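Local coordinates for protein STING-associated CdnE c-di-GMP synthase (Flavobacteriaceae, PDB 6WT8) that probably synthesises the cyclic dinucleotide c-di-GMP, the second messenger that would activate an associated bacterial STING receptor in CBASS anti-phage defence, at residues N71-E74 / A75-K79. Sequence-based numbering, arbitrary orientation.
Sequences NKVE and AHLKK
Around the junction of N71-E74 and A75-K79 the chain is one unbroken alpha helix, in which A75 N bonds to N71 O, L77 N to V73 O and K78 N to E74 O, the last at 2.7 Å. On such a scaffold residues four apart share a face, and E74 with K78 is a worked example of an i to i+4 acid-base pair. Both side chains leave with CG anti to the backbone N (chi1 179° and -179°) and run side by side in the same direction. E74 stays extended, whereas K78 bends at chi3 (-80°), bringing its CE to 3.6 Å from E74 OE2. The direct salt bridge from K78 NZ to E74 OE2 is long, at 3.7 Å, and a water bridges the same two atoms, donating to E74 OE2 at 2.7 Å and accepting from K78 NZ at 2.8 Å. The other carboxylate oxygen, E74 OE1, forms a salt bridge with R89, so the acid lies between two cations, which probably favours its charged form. R89 also donates to N71 OD1.

A second i to i+4 pair is apolar: V73 CG1 meets L77 CD1 at 4.0 Å, the two branched side chains lying alongside one another. Round the helix, K72 O lies oblique to the H76 ring, 3.2 Å from its CD2.

Helix 60-81 packs its buried V73 and L77 against L169 of helix 154-172, L107 of strand 106-112 and V197 of strand 192-204, while E74 and K78 border F87 of strand 85-90.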
loop_
_atom_site.group_PDB
_atom_site.type_symbol
_atom_site.label_atom_id
_atom_site.label_comp_id
_atom_site.label_asym_id
_atom_site.label_seq_id
_atom_site.Cartn_x
_atom_site.Cartn_y
_atom_site.Cartn_z
ATOM N N ASN A 71 16.279 -6.558 5.432
ATOM C CA ASN A 71 16.883 -6.710 6.767
ATOM C C ASN A 71 18.415 -6.729 6.699
ATOM O O ASN A 71 19.096 -6.189 7.598
ATOM C CB ASN A 71 16.413 -8.007 7.441
ATOM C CG ASN A 71 14.953 -7.947 7.894
ATOM O OD1 ASN A 71 14.349 -6.888 7.977
ATOM N ND2 ASN A 71 14.377 -9.121 8.201
ATOM N N LYS A 72 18.982 -7.390 5.685
ATOM C CA LYS A 72 20.439 -7.409 5.531
ATOM C C LYS A 72 20.972 -6.002 5.292
ATOM O O LYS A 72 21.999 -5.607 5.880
ATOM C CB LYS A 72 20.862 -8.331 4.394
ATOM C CG LYS A 72 20.530 -9.759 4.749
ATOM C CD LYS A 72 21.117 -10.719 3.768
ATOM C CE LYS A 72 20.872 -12.164 4.268
ATOM N NZ LYS A 72 21.642 -13.166 3.442
ATOM N N VAL A 73 20.300 -5.223 4.426
ATOM C CA VAL A 73 20.704 -3.821 4.222
ATOM C C VAL A 73 20.630 -3.041 5.533
ATOM O O VAL A 73 21.543 -2.246 5.864
ATOM C CB VAL A 73 19.822 -3.176 3.140
ATOM C CG1 VAL A 73 20.172 -1.715 2.935
ATOM C CG2 VAL A 73 20.031 -3.905 1.816
ATOM N N GLU A 74 19.509 -3.185 6.260
ATOM C CA GLU A 74 19.347 -2.482 7.533
ATOM C C GLU A 74 20.510 -2.746 8.478
ATOM O O GLU A 74 20.980 -1.809 9.138
ATOM C CB GLU A 74 18.021 -2.920 8.203
ATOM C CG GLU A 74 17.869 -2.204 9.539
ATOM C CD GLU A 74 16.565 -2.520 10.272
ATOM O OE1 GLU A 74 15.495 -2.561 9.651
ATOM O OE2 GLU A 74 16.620 -2.691 11.521
ATOM N N ALA A 75 20.993 -3.989 8.558
ATOM C CA ALA A 75 22.072 -4.276 9.511
ATOM C C ALA A 75 23.313 -3.435 9.203
ATOM O O ALA A 75 23.970 -2.915 10.111
ATOM C CB ALA A 75 22.441 -5.759 9.479
ATOM N N HIS A 76 23.634 -3.260 7.921
ATOM C CA HIS A 76 24.784 -2.421 7.565
ATOM C C HIS A 76 24.549 -0.955 7.927
ATOM O O HIS A 76 25.438 -0.276 8.475
ATOM C CB HIS A 76 25.074 -2.546 6.067
ATOM C CG HIS A 76 25.589 -3.885 5.674
ATOM N ND1 HIS A 76 26.852 -4.318 6.031
ATOM C CD2 HIS A 76 25.016 -4.905 4.985
ATOM C CE1 HIS A 76 27.030 -5.558 5.588
ATOM N NE2 HIS A 76 25.927 -5.945 4.969
ATOM N N LEU A 77 23.360 -0.424 7.598
ATOM C CA LEU A 77 23.097 0.965 7.895
ATOM C C LEU A 77 23.005 1.182 9.400
ATOM O O LEU A 77 23.413 2.230 9.895
ATOM C CB LEU A 77 21.784 1.373 7.223
ATOM C CG LEU A 77 21.716 1.220 5.721
ATOM C CD1 LEU A 77 20.313 1.557 5.267
ATOM C CD2 LEU A 77 22.655 2.310 5.119
ATOM N N LYS A 78 22.508 0.191 10.148
ATOM C CA LYS A 78 22.374 0.340 11.606
ATOM C C LYS A 78 23.738 0.324 12.276
ATOM O O LYS A 78 23.997 1.135 13.164
ATOM C CB LYS A 78 21.491 -0.778 12.169
ATOM C CG LYS A 78 21.300 -0.666 13.647
ATOM C CD LYS A 78 20.294 -1.741 14.169
ATOM C CE LYS A 78 18.920 -1.311 13.923
ATOM N NZ LYS A 78 17.989 -2.079 14.890
ATOM N N LYS A 79 24.642 -0.548 11.801
ATOM C CA LYS A 79 25.997 -0.519 12.350
ATOM C C LYS A 79 26.668 0.833 12.072
ATOM O O LYS A 79 27.383 1.364 12.928
ATOM C CB LYS A 79 26.797 -1.669 11.746
ATOM C CG LYS A 79 28.166 -1.866 12.511
ATOM C CD LYS A 79 28.921 -3.074 11.943
ATOM C CE LYS A 79 30.208 -3.338 12.743
ATOM N NZ LYS A 79 31.121 -2.191 12.575
HETATM O O HOH W 1 15.542 -1.583 13.705
#